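Local coordinates for flagellar hook associated protein type 3 FlgL (Legionella pneumophila subsp. pneumophila, PDB 5YTI) that probably serves as a structural component of the bacterial flagellum, a flagellin-family hook-associated protein of the junction between hook and filament, at residues A72-E77 against A347-L352; S160-Q165 against V175-D180; F228-Q233 against P280-S285; V237-G242 against D256-Y261. One frame throughout, in Å; residues are numbered along the deposited sequence.

Contact 1 (A72-E77 against A347-L352); sequences ALRLEE and ARLNQL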
loop_
_atom_site.group_PDB
_atom_site.type_symbol
_atom_site.label_atom_id
_atom_site.label_comp_id
_atom_site.label_asym_id
_atom_site.label_seq_id
_atom_site.Cartn_x
_atom_site.Cartn_y
_atom_site.Cartn_z
ATOM N N ALA A 72 24.790 -7.174 7.480
ATOM C CA ALA A 72 23.399 -7.247 7.937
ATOM C C ALA A 72 22.446 -7.188 6.749
ATOM O O ALA A 72 21.418 -7.847 6.741
ATOM C CB ALA A 72 23.094 -6.116 8.920
ATOM N N LEU A 73 22.807 -6.393 5.750
ATOM C CA LEU A 73 21.974 -6.201 4.579
ATOM C C LEU A 73 21.970 -7.400 3.637
ATOM O O LEU A 73 20.938 -7.755 3.097
ATOM C CB LEU A 73 22.419 -4.950 3.814
ATOM C CG LEU A 73 21.603 -3.665 4.003
ATOM C CD1 LEU A 73 21.250 -3.359 5.454
ATOM C CD2 LEU A 73 22.368 -2.510 3.386
ATOM N N ARG A 74 23.122 -8.017 3.427
ATOM C CA ARG A 74 23.189 -9.230 2.616
ATOM C C ARG A 74 22.480 -10.431 3.284
ATOM O O ARG A 74 21.839 -11.232 2.591
ATOM C CB ARG A 74 24.640 -9.563 2.263
ATOM C CG ARG A 74 25.218 -8.661 1.173
ATOM C CD ARG A 74 26.572 -9.149 0.642
ATOM N NE ARG A 74 27.420 -8.034 0.206
ATOM C CZ ARG A 74 27.416 -7.486 -1.008
ATOM N NH1 ARG A 74 28.222 -6.452 -1.276
ATOM N NH2 ARG A 74 26.616 -7.958 -1.955
ATOM N N LEU A 75 22.579 -10.543 4.612
ATOM C CA LEU A 75 21.808 -11.532 5.371
ATOM C C LEU A 75 20.303 -11.303 5.134
ATOM O O LEU A 75 19.542 -12.247 4.879
ATOM C CB LEU A 75 22.144 -11.433 6.863
ATOM C CG LEU A 75 22.196 -12.722 7.686
ATOM C CD1 LEU A 75 23.243 -13.659 7.111
ATOM C CD2 LEU A 75 22.515 -12.416 9.146
ATOM N N GLU A 76 19.900 -10.034 5.194
ATOM C CA GLU A 76 18.530 -9.595 4.911
ATOM C C GLU A 76 18.115 -9.789 3.426
ATOM O O GLU A 76 16.967 -10.066 3.150
ATOM C CB GLU A 76 18.357 -8.127 5.331
ATOM C CG GLU A 76 16.907 -7.676 5.405
ATOM C CD GLU A 76 16.703 -6.170 5.267
ATOM O OE1 GLU A 76 15.881 -5.765 4.420
ATOM O OE2 GLU A 76 17.339 -5.390 6.015
ATOM N N GLU A 77 19.026 -9.632 2.470
ATOM C CA GLU A 77 18.675 -9.877 1.082
ATOM C C GLU A 77 18.209 -11.321 0.982
ATOM O O GLU A 77 17.216 -11.605 0.332
ATOM C CB GLU A 77 19.860 -9.579 0.141
ATOM C CG GLU A 77 19.655 -9.931 -1.342
ATOM C CD GLU A 77 18.405 -9.290 -2.004
ATOM O OE1 GLU A 77 18.134 -8.082 -1.835
ATOM O OE2 GLU A 77 17.687 -10.001 -2.736
ATOM N N ALA A 347 20.277 -0.609 -3.744
ATOM C CA ALA A 347 20.750 0.772 -3.841
ATOM C C ALA A 347 21.706 1.098 -2.694
ATOM O O ALA A 347 22.737 1.750 -2.891
ATOM C CB ALA A 347 19.573 1.744 -3.840
ATOM N N ARG A 348 21.355 0.633 -1.500
ATOM C CA ARG A 348 22.148 0.869 -0.309
ATOM C C ARG A 348 23.479 0.141 -0.364
ATOM O O ARG A 348 24.517 0.689 -0.026
ATOM C CB ARG A 348 21.364 0.458 0.930
ATOM C CG ARG A 348 20.337 1.493 1.333
ATOM C CD ARG A 348 19.585 1.044 2.552
ATOM N NE ARG A 348 18.392 0.297 2.217
ATOM C CZ ARG A 348 17.685 -0.433 3.082
ATOM N NH1 ARG A 348 18.043 -0.555 4.354
ATOM N NH2 ARG A 348 16.605 -1.077 2.658
ATOM N N LEU A 349 23.468 -1.093 -0.806
ATOM C CA LEU A 349 24.716 -1.764 -1.008
ATOM C C LEU A 349 25.575 -1.000 -2.004
ATOM O O LEU A 349 26.779 -0.970 -1.851
ATOM C CB LEU A 349 24.479 -3.174 -1.508
ATOM C CG LEU A 349 23.760 -4.118 -0.536
ATOM C CD1 LEU A 349 23.258 -5.411 -1.202
ATOM C CD2 LEU A 349 24.662 -4.429 0.647
ATOM N N ASN A 350 24.982 -0.395 -3.034
ATOM C CA ASN A 350 25.801 0.343 -4.002
ATOM C C ASN A 350 26.317 1.636 -3.350
ATOM O O ASN A 350 27.401 2.115 -3.694
ATOM C CB ASN A 350 25.078 0.589 -5.337
ATOM C CG ASN A 350 25.119 -0.629 -6.270
ATOM O OD1 ASN A 350 26.149 -1.292 -6.430
ATOM N ND2 ASN A 350 23.991 -0.916 -6.902
ATOM N N GLN A 351 25.564 2.179 -2.388
ATOM C CA GLN A 351 26.054 3.320 -1.570
ATOM C C GLN A 351 27.259 2.900 -0.700
ATOM O O GLN A 351 28.149 3.704 -0.450
ATOM C CB GLN A 351 24.926 3.935 -0.692
ATOM C CG GLN A 351 24.043 4.983 -1.398
ATOM C CD GLN A 351 23.155 5.790 -0.447
ATOM O OE1 GLN A 351 22.397 5.229 0.362
ATOM N NE2 GLN A 351 23.253 7.121 -0.540
ATOM N N LEU A 352 27.271 1.639 -0.261
ATOM C CA LEU A 352 28.327 1.104 0.588
ATOM C C LEU A 352 29.583 0.784 -0.187
ATOM O O LEU A 352 30.661 1.216 0.209
ATOM C CB LEU A 352 27.863 -0.145 1.331
ATOM C CG LEU A 352 26.702 0.068 2.318
ATOM C CD1 LEU A 352 26.220 -1.256 2.906
ATOM C CD2 LEU A 352 27.100 1.042 3.424
#

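Contact 2 (S160-Q165 against V175-D180); sequences STQRFQ and VNDTGD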
loop_
_atom_site.group_PDB
_atom_site.type_symbol
_atom_site.label_atom_id
_atom_site.label_comp_id
_atom_site.label_asym_id
_atom_site.label_seq_id
_atom_site.Cartn_x
_atom_site.Cartn_y
_atom_site.Cartn_z
ATOM N N SER A 160 8.278 1.308 13.498
ATOM C CA SER A 160 8.803 1.662 12.181
ATOM C C SER A 160 10.176 2.349 12.183
ATOM O O SER A 160 10.387 3.158 11.323
ATOM C CB SER A 160 7.802 2.570 11.453
ATOM O OG SER A 160 6.504 2.008 11.404
ATOM N N THR A 161 11.104 2.036 13.090
ATOM C CA THR A 161 12.325 2.837 13.236
ATOM C C THR A 161 13.607 2.196 12.721
ATOM O O THR A 161 14.073 1.176 13.223
ATOM C CB THR A 161 12.518 3.286 14.699
ATOM O OG1 THR A 161 11.462 4.181 15.033
ATOM C CG2 THR A 161 13.849 4.013 14.923
ATOM N N GLN A 162 14.206 2.856 11.735
ATOM C CA GLN A 162 15.439 2.382 11.086
ATOM C C GLN A 162 16.701 2.935 11.763
ATOM O O GLN A 162 16.801 4.120 12.072
ATOM C CB GLN A 162 15.446 2.768 9.588
ATOM C CG GLN A 162 14.391 2.067 8.738
ATOM C CD GLN A 162 14.438 2.415 7.241
ATOM O OE1 GLN A 162 14.152 3.561 6.843
ATOM N NE2 GLN A 162 14.770 1.417 6.402
ATOM N N ARG A 163 17.669 2.060 11.971
ATOM C CA ARG A 163 18.994 2.486 12.390
ATOM C C ARG A 163 19.787 2.938 11.181
ATOM O O ARG A 163 20.065 2.142 10.280
ATOM C CB ARG A 163 19.741 1.358 13.100
ATOM C CG ARG A 163 19.509 1.325 14.607
ATOM C CD ARG A 163 20.482 0.379 15.322
ATOM N NE ARG A 163 20.811 -0.811 14.519
ATOM C CZ ARG A 163 19.939 -1.749 14.116
ATOM N NH1 ARG A 163 20.368 -2.786 13.391
ATOM N NH2 ARG A 163 18.644 -1.663 14.417
ATOM N N PHE A 164 20.099 4.231 11.163
ATOM C CA PHE A 164 20.987 4.825 10.175
ATOM C C PHE A 164 22.427 4.798 10.732
ATOM O O PHE A 164 22.641 4.927 11.922
ATOM C CB PHE A 164 20.543 6.251 9.855
ATOM C CG PHE A 164 19.216 6.338 9.132
ATOM C CD1 PHE A 164 19.123 6.049 7.776
ATOM C CD2 PHE A 164 18.069 6.760 9.795
ATOM C CE1 PHE A 164 17.918 6.144 7.103
ATOM C CE2 PHE A 164 16.863 6.860 9.132
ATOM C CZ PHE A 164 16.790 6.546 7.783
ATOM N N GLN A 165 23.418 4.593 9.879
ATOM C CA GLN A 165 24.782 4.440 10.343
ATOM C C GLN A 165 25.764 5.225 9.504
ATOM O O GLN A 165 25.742 5.135 8.262
ATOM C CB GLN A 165 25.170 2.988 10.309
ATOM C CG GLN A 165 24.512 2.215 11.411
ATOM C CD GLN A 165 25.507 1.367 12.135
ATOM O OE1 GLN A 165 25.897 1.713 13.244
ATOM N NE2 GLN A 165 25.969 0.271 11.495
ATOM N N VAL A 175 20.397 0.233 7.951
ATOM C CA VAL A 175 20.912 -1.125 7.989
ATOM C C VAL A 175 19.846 -2.147 8.282
ATOM O O VAL A 175 20.164 -3.302 8.566
ATOM C CB VAL A 175 22.025 -1.295 9.028
ATOM C CG1 VAL A 175 23.121 -0.285 8.785
ATOM C CG2 VAL A 175 21.474 -1.161 10.435
ATOM N N ASN A 176 18.587 -1.738 8.224
ATOM C CA ASN A 176 17.477 -2.663 8.426
ATOM C C ASN A 176 16.241 -2.144 7.759
ATOM O O ASN A 176 16.184 -0.993 7.318
ATOM C CB ASN A 176 17.191 -2.877 9.922
ATOM C CG ASN A 176 16.681 -1.631 10.618
ATOM O OD1 ASN A 176 17.298 -0.578 10.586
ATOM N ND2 ASN A 176 15.560 -1.762 11.278
ATOM N N ASP A 177 15.249 -3.017 7.677
ATOM C CA ASP A 177 13.893 -2.614 7.329
ATOM C C ASP A 177 12.957 -3.099 8.436
ATOM O O ASP A 177 13.384 -3.841 9.329
ATOM C CB ASP A 177 13.481 -3.185 5.985
ATOM C CG ASP A 177 14.331 -2.674 4.838
ATOM O OD1 ASP A 177 15.401 -3.269 4.580
ATOM O OD2 ASP A 177 13.909 -1.707 4.155
ATOM N N THR A 178 11.696 -2.670 8.400
ATOM C CA THR A 178 10.774 -3.026 9.472
ATOM C C THR A 178 9.513 -3.702 8.971
ATOM O O THR A 178 9.028 -3.421 7.879
ATOM C CB THR A 178 10.439 -1.815 10.381
ATOM O OG1 THR A 178 9.660 -0.840 9.675
ATOM C CG2 THR A 178 11.723 -1.191 10.879
ATOM N N GLY A 179 8.987 -4.592 9.806
ATOM C CA GLY A 179 7.937 -5.540 9.424
ATOM C C GLY A 179 6.677 -4.879 8.944
ATOM O O GLY A 179 5.983 -5.427 8.084
ATOM N N ASP A 180 6.387 -3.700 9.490
ATOM C CA ASP A 180 5.211 -2.949 9.073
ATOM C C ASP A 180 5.370 -2.557 7.611
ATOM O O ASP A 180 4.431 -2.629 6.835
ATOM C CB ASP A 180 4.994 -1.710 9.940
ATOM C CG ASP A 180 6.055 -0.638 9.696
ATOM O OD1 ASP A 180 7.259 -0.950 9.901
ATOM O OD2 ASP A 180 5.684 0.497 9.295
#

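Contact 3 (F228-Q233 against P280-S285); sequences FALNSQ and PKAGDS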
loop_
_atom_site.group_PDB
_atom_site.type_symbol
_atom_site.label_atom_id
_atom_site.label_comp_id
_atom_site.label_asym_id
_atom_site.label_seq_id
_atom_site.Cartn_x
_atom_site.Cartn_y
_atom_site.Cartn_z
ATOM N N PHE A 228 -27.397 -6.797 -9.548
ATOM C CA PHE A 228 -28.027 -7.271 -10.793
ATOM C C PHE A 228 -29.550 -7.392 -10.632
ATOM O O PHE A 228 -30.046 -8.032 -9.695
ATOM C CB PHE A 228 -27.420 -8.627 -11.237
ATOM C CG PHE A 228 -25.929 -8.583 -11.410
ATOM C CD1 PHE A 228 -25.372 -8.163 -12.586
ATOM C CD2 PHE A 228 -25.096 -8.903 -10.374
ATOM C CE1 PHE A 228 -24.011 -8.059 -12.722
ATOM C CE2 PHE A 228 -23.729 -8.807 -10.502
ATOM C CZ PHE A 228 -23.186 -8.375 -11.676
ATOM N N ALA A 229 -30.314 -6.773 -11.521
ATOM C CA ALA A 229 -31.768 -6.945 -11.456
ATOM C C ALA A 229 -32.454 -6.706 -12.811
ATOM O O ALA A 229 -31.776 -6.646 -13.853
ATOM C CB ALA A 229 -32.370 -6.073 -10.344
ATOM N N LEU A 230 -33.791 -6.560 -12.777
ATOM C CA LEU A 230 -34.657 -6.694 -13.976
ATOM C C LEU A 230 -35.213 -5.420 -14.613
ATOM O O LEU A 230 -35.670 -4.486 -13.942
ATOM C CB LEU A 230 -35.827 -7.639 -13.671
ATOM C CG LEU A 230 -35.399 -9.086 -13.385
ATOM C CD1 LEU A 230 -36.566 -9.879 -12.808
ATOM C CD2 LEU A 230 -34.828 -9.745 -14.642
ATOM N N ASN A 231 -35.137 -5.427 -15.939
ATOM C CA ASN A 231 -35.909 -4.542 -16.810
ATOM C C ASN A 231 -37.393 -4.756 -16.591
ATOM O O ASN A 231 -37.822 -5.846 -16.180
ATOM C CB ASN A 231 -35.624 -4.865 -18.286
ATOM C CG ASN A 231 -34.640 -3.911 -18.921
ATOM O OD1 ASN A 231 -34.306 -2.876 -18.349
ATOM N ND2 ASN A 231 -34.182 -4.246 -20.121
ATOM N N SER A 232 -38.180 -3.728 -16.893
ATOM C CA SER A 232 -39.617 -3.905 -16.984
ATOM C C SER A 232 -39.955 -4.868 -18.156
ATOM O O SER A 232 -40.950 -5.597 -18.092
ATOM C CB SER A 232 -40.302 -2.545 -17.092
ATOM O OG SER A 232 -39.958 -1.757 -15.958
ATOM N N GLN A 233 -39.100 -4.885 -19.189
ATOM C CA GLN A 233 -39.078 -5.930 -20.255
ATOM C C GLN A 233 -38.752 -7.369 -19.776
ATOM O O GLN A 233 -39.426 -8.324 -20.174
ATOM C CB GLN A 233 -38.049 -5.554 -21.332
ATOM C CG GLN A 233 -38.362 -4.252 -22.055
ATOM C CD GLN A 233 -37.180 -3.293 -22.125
ATOM O OE1 GLN A 233 -36.845 -2.600 -21.144
ATOM N NE2 GLN A 233 -36.559 -3.224 -23.293
ATOM N N PRO A 280 -25.494 -14.370 -13.648
ATOM C CA PRO A 280 -26.132 -14.111 -12.373
ATOM C C PRO A 280 -27.650 -14.208 -12.441
ATOM O O PRO A 280 -28.219 -14.263 -13.532
ATOM C CB PRO A 280 -25.746 -12.662 -12.073
ATOM C CG PRO A 280 -25.472 -12.046 -13.400
ATOM C CD PRO A 280 -24.927 -13.158 -14.249
ATOM N N LYS A 281 -28.278 -14.231 -11.264
ATOM C CA LYS A 281 -29.734 -14.093 -11.094
ATOM C C LYS A 281 -29.996 -12.703 -10.519
ATOM O O LYS A 281 -29.093 -12.113 -9.930
ATOM C CB LYS A 281 -30.270 -15.117 -10.089
ATOM C CG LYS A 281 -29.820 -16.546 -10.312
ATOM C CD LYS A 281 -30.658 -17.232 -11.364
ATOM C CE LYS A 281 -30.888 -18.670 -10.971
ATOM N NZ LYS A 281 -31.548 -19.361 -12.100
ATOM N N ALA A 282 -31.219 -12.187 -10.652
ATOM C CA ALA A 282 -31.545 -10.887 -10.043
ATOM C C ALA A 282 -31.290 -10.943 -8.541
ATOM O O ALA A 282 -31.477 -11.998 -7.912
ATOM C CB ALA A 282 -32.986 -10.498 -10.314
ATOM N N GLY A 283 -30.829 -9.823 -7.982
ATOM C CA GLY A 283 -30.592 -9.713 -6.542
ATOM C C GLY A 283 -29.183 -10.064 -6.094
ATOM O O GLY A 283 -28.730 -9.643 -5.018
ATOM N N ASP A 284 -28.487 -10.857 -6.902
ATOM C CA ASP A 284 -27.074 -11.103 -6.662
ATOM C C ASP A 284 -26.377 -9.755 -6.572
ATOM O O ASP A 284 -26.788 -8.775 -7.214
ATOM C CB ASP A 284 -26.470 -11.971 -7.774
ATOM C CG ASP A 284 -26.900 -13.424 -7.675
ATOM O OD1 ASP A 284 -27.680 -13.735 -6.753
ATOM O OD2 ASP A 284 -26.459 -14.265 -8.490
ATOM N N SER A 285 -25.341 -9.687 -5.748
ATOM C CA SER A 285 -24.647 -8.424 -5.559
ATOM C C SER A 285 -23.183 -8.637 -5.234
ATOM O O SER A 285 -22.790 -9.677 -4.667
ATOM C CB SER A 285 -25.322 -7.587 -4.463
ATOM O OG SER A 285 -25.545 -8.354 -3.282
#

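Contact 4 (V237-G242 against D256-Y261); sequences VVMVSG and DDAPLY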
loop_
_atom_site.group_PDB
_atom_site.type_symbol
_atom_site.label_atom_id
_atom_site.label_comp_id
_atom_site.label_asym_id
_atom_site.label_seq_id
_atom_site.Cartn_x
_atom_site.Cartn_y
_atom_site.Cartn_z
ATOM N N VAL A 237 -29.983 -6.741 -15.835
ATOM C CA VAL A 237 -29.441 -5.394 -15.952
ATOM C C VAL A 237 -28.489 -5.131 -14.778
ATOM O O VAL A 237 -28.563 -5.795 -13.752
ATOM C CB VAL A 237 -30.621 -4.373 -16.057
ATOM C CG1 VAL A 237 -30.879 -3.657 -14.738
ATOM C CG2 VAL A 237 -30.402 -3.366 -17.183
ATOM N N VAL A 238 -27.575 -4.181 -14.946
ATOM C CA VAL A 238 -26.479 -3.976 -13.985
ATOM C C VAL A 238 -26.544 -2.589 -13.386
ATOM O O VAL A 238 -26.542 -1.572 -14.121
ATOM C CB VAL A 238 -25.096 -4.130 -14.667
ATOM C CG1 VAL A 238 -23.947 -3.723 -13.749
ATOM C CG2 VAL A 238 -24.903 -5.553 -15.114
HETATM N N MSE A 239 -26.583 -2.543 -12.056
HETATM C CA MSE A 239 -26.697 -1.261 -11.373
HETATM C C MSE A 239 -25.580 -1.081 -10.413
HETATM O O MSE A 239 -25.081 -2.034 -9.832
HETATM C CB MSE A 239 -28.052 -1.180 -10.705
HETATM C CG MSE A 239 -29.031 -0.924 -11.837
HETATM SE SE MSE A 239 -30.875 -0.836 -11.193
HETATM C CE MSE A 239 -31.082 -2.710 -10.590
ATOM N N VAL A 240 -25.165 0.165 -10.266
ATOM C CA VAL A 240 -24.138 0.508 -9.302
ATOM C C VAL A 240 -24.469 1.815 -8.622
ATOM O O VAL A 240 -24.842 2.810 -9.265
ATOM C CB VAL A 240 -22.743 0.619 -9.972
ATOM C CG1 VAL A 240 -21.714 1.217 -9.026
ATOM C CG2 VAL A 240 -22.269 -0.745 -10.436
ATOM N N SER A 241 -24.323 1.806 -7.314
ATOM C CA SER A 241 -24.496 3.014 -6.551
ATOM C C SER A 241 -23.515 2.921 -5.411
ATOM O O SER A 241 -22.793 1.944 -5.307
ATOM C CB SER A 241 -25.916 3.100 -6.026
ATOM O OG SER A 241 -26.073 2.080 -5.056
ATOM N N GLY A 242 -23.498 3.926 -4.548
ATOM C CA GLY A 242 -22.442 4.017 -3.564
ATOM C C GLY A 242 -22.797 5.015 -2.499
ATOM O O GLY A 242 -23.570 5.934 -2.731
ATOM N N ASP A 256 -34.988 0.739 -15.780
ATOM C CA ASP A 256 -35.221 0.888 -17.207
ATOM C C ASP A 256 -34.329 1.911 -17.920
ATOM O O ASP A 256 -34.247 1.902 -19.155
ATOM C CB ASP A 256 -36.698 1.184 -17.459
ATOM C CG ASP A 256 -37.556 -0.062 -17.370
ATOM O OD1 ASP A 256 -37.002 -1.183 -17.275
ATOM O OD2 ASP A 256 -38.791 0.078 -17.405
ATOM N N ASP A 257 -33.654 2.777 -17.169
ATOM C CA ASP A 257 -32.623 3.655 -17.753
ATOM C C ASP A 257 -31.249 2.950 -17.716
ATOM O O ASP A 257 -30.217 3.540 -18.032
ATOM C CB ASP A 257 -32.578 5.024 -17.032
ATOM C CG ASP A 257 -33.722 5.967 -17.457
ATOM O OD1 ASP A 257 -33.934 6.192 -18.676
ATOM O OD2 ASP A 257 -34.410 6.509 -16.567
ATOM N N ALA A 258 -31.243 1.671 -17.362
ATOM C CA ALA A 258 -29.998 0.997 -17.005
ATOM C C ALA A 258 -29.319 0.245 -18.167
ATOM O O ALA A 258 -30.001 -0.311 -19.039
ATOM C CB ALA A 258 -30.258 0.040 -15.846
ATOM N N PRO A 259 -27.968 0.223 -18.185
ATOM C CA PRO A 259 -27.270 -0.679 -19.136
ATOM C C PRO A 259 -27.518 -2.157 -18.840
ATOM O O PRO A 259 -27.580 -2.549 -17.682
ATOM C CB PRO A 259 -25.768 -0.338 -18.956
ATOM C CG PRO A 259 -25.687 0.544 -17.748
ATOM C CD PRO A 259 -27.046 1.177 -17.538
ATOM N N LEU A 260 -27.626 -2.967 -19.885
ATOM C CA LEU A 260 -27.892 -4.397 -19.719
ATOM C C LEU A 260 -26.556 -5.176 -19.648
ATOM O O LEU A 260 -25.512 -4.693 -20.082
ATOM C CB LEU A 260 -28.813 -4.930 -20.828
ATOM C CG LEU A 260 -29.447 -3.875 -21.766
ATOM C CD1 LEU A 260 -28.576 -3.580 -23.000
ATOM C CD2 LEU A 260 -30.836 -4.330 -22.201
ATOM N N TYR A 261 -26.614 -6.371 -19.073
ATOM C CA TYR A 261 -25.437 -7.168 -18.742
ATOM C C TYR A 261 -25.018 -8.053 -19.925
ATOM O O TYR A 261 -25.685 -9.060 -20.202
ATOM C CB TYR A 261 -25.740 -8.034 -17.488
ATOM C CG TYR A 261 -24.818 -9.223 -17.248
ATOM C CD1 TYR A 261 -23.489 -9.037 -16.882
ATOM C CD2 TYR A 261 -25.284 -10.535 -17.369
ATOM C CE1 TYR A 261 -22.650 -10.118 -16.661
ATOM C CE2 TYR A 261 -24.442 -11.617 -17.153
ATOM C CZ TYR A 261 -23.124 -11.398 -16.799
ATOM O OH TYR A 261 -22.275 -12.449 -16.575
#

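Contact 1 (A72-E77 against A347-L352)
L73 of A72-E77 faces L349 of A347-L352 where two helices run nearly antiparallel, their short axes 10.9 Å apart at the closest and 154° between the N-to-C directions. With the CA atoms of L73 and L349 still 7.6 Å apart, it is leucine branches that bridge the gap. The two leucines slide past each other in opposite directions, which sets L349 CD2 against L73 CB at 3.9 Å. L73 CD2 reaches further into the facing helix: it lies 4.0 Å from R348 CB and 4.1 Å from L352 CD1, with L349 CD2 also beside it. One methyl thus meets three residues spread over two adjacent turns. With CG anti to the carbonyl carbon (chi1 -65°), L349 carries its branch to the L73 side chain.

Two arginines flank this apolar patch. The guanidinium of R74 has L349 CD2 over one face, while its NE makes a salt bridge to D70. On the other arginine, R348, the chain bends at chi3 and the guanidinium carries salt bridges to D344 and D177 and a hydrogen bond to the carbonyl of A174; L73 CD1 approaches it obliquely. E76 OE1, 5.1 Å from R348 NH2, may be helped by that positive charge to lie close to the carboxylate of D177.

The pairing joins the N-terminal helical region of the flagellin family to the long C-terminal helix 316-374. Strand 171-174 packs against the latter through V173, which touches R348 and L352, and L171, which touches Q351, whereas M135 and F136 of a loop pack on E76 of helix 49-96.

Contact 2 (S160-Q165 against V175-D180)
D180 OD2 has a partner in each subunit: S160 OG of its own chain donates to it at 2.7 Å from above the carboxylate plane, and R185 of the second subunit adds a salt bridge. The bond lies at the far end of two segments that prolong the open end of the beta hairpin 164-168/171-174, running antiparallel but with side chains taking over much of the pairing. Nearest the hairpin the bond is still backbone to backbone, V175 N to R163 O at 3.0 Å. One residue on, N176 supplies its side chain instead. Its CG lies between the backbone N and the carbonyl carbon (chi1 66°), and OD1 accepts R163 N at 3.0 Å on a lone pair, in the carbonyl plane; the same oxygen sits over one face of the R163 guanidinium. Q162 bonds in turn to the backbone of N176: its extended chain carries NE2 to N176 O, 2.9 Å away and in the plane of that carbonyl. D177 lies alongside Q162, while its carboxylate is engaged by R348. The two methyls of V175 divide between neighbours, CG2 lying 3.5 Å from R163 NH1 and CG1 meeting Q165 CG at 3.9 Å.

Contact 3 (F228-Q233 against P280-S285)
F228 is held by backbone and ring together against the type II beta turn K281-D284. This is the tight part of the contact. F228 N donates to D284 O at 3.1 Å, and F228 O receives G283 N at 2.6 Å, both bonds close to straight; A282 CA also approaches F228 O, at 3.2 Å, as a CA-H...O contact. G283 has the positive phi (92°) that the third position of a type II turn calls for, and its N-H points to the strand. On the ring, P280 CG makes a CH-pi contact over one face, 4.1 Å from the centroid and offset toward the rim, and D284 O lies at the edge, 3.6 Å from CD2. The carboxylate of D284 accepts the backbone N-H groups of T203 and G204 and, weakly, that of K281.

Past F228 the packing thins toward solvent. A282 CB is the main partner there, 3.9 Å from A229 CA and 4.2 Å from L230 CG, and both A282 and L230 are exposed; the K281 side chain starts off away from the strand.

The turn leads directly into strand 285-290, the neighbour of strand 224-230 in the antiparallel sheet. Along the other edge of 224-230 runs strand 236-242, where V238 packs on F228 and M239 on A229.

Contact 4 (V237-G242 against D256-Y261)
The Y261 ring meets V238 CG2 obliquely, and P280, from the loop before strand 285-290, also packs on it. The closer touch is at the root of the tyrosine, where V238 CG2 comes within 3.5 Å of Y261 CB. Y261 CG is anti to the backbone N (chi1 162°), and the end of the side chain leads away from the strand. The setting is an antiparallel beta sheet, to whose strand 236-242 the loop segment D256-Y261 is attached by a single beta bridge. V237 and L260 are the bridged pair, with their CA atoms 4.2 Å apart. The loop uses the same edge of the strand on which V240 bonds to V248 and I249 of strand 246-249, so it continues the pairing where that strand has ended; P259 packs on I249. The opposite edge belongs to strand 224-230, which bonds to M239 and S241.

V237 and A258 supply most of the remaining apolar contact. A258 CB points toward the strand and lies 3.7 Å from V237 CG2 and 3.9 Å from V237 CG1. It also touches the selenomethionine M239, whose CG is 4.3 Å off. L260, by contrast, turns its CB away from the strand and packs on N231, leaving mainly its backbone at the bridge. Before the bridge, D256 accepts a hydrogen bond from S232 in the loop between strands 224-230 and 236-242. The one hydrogen bond between the two segments is nearly straight: V238 N to P259 O at 3.2 Å, with 171° at the hydrogen.

Overall arrangement
From the N terminus, helix 49-96 opens contact 1, which closes only when helix 316-374 returns beside it; the other three contacts all fall within that long excursion. Contact 2 comes first, a short local closure at the open end of the hairpin 164-168/171-174, and it touches contact 1. The chain then enters the five-stranded sheet domain, where contact 3 opens at 228-233, contact 4 opens and closes within it, and 280-285 closes contact 3. Contacts 3 and 4 have centres about 9 Å apart and share neighbouring strands, whereas the centres of contacts 1 and 3 lie about 56 Å apart, across the chain's centre.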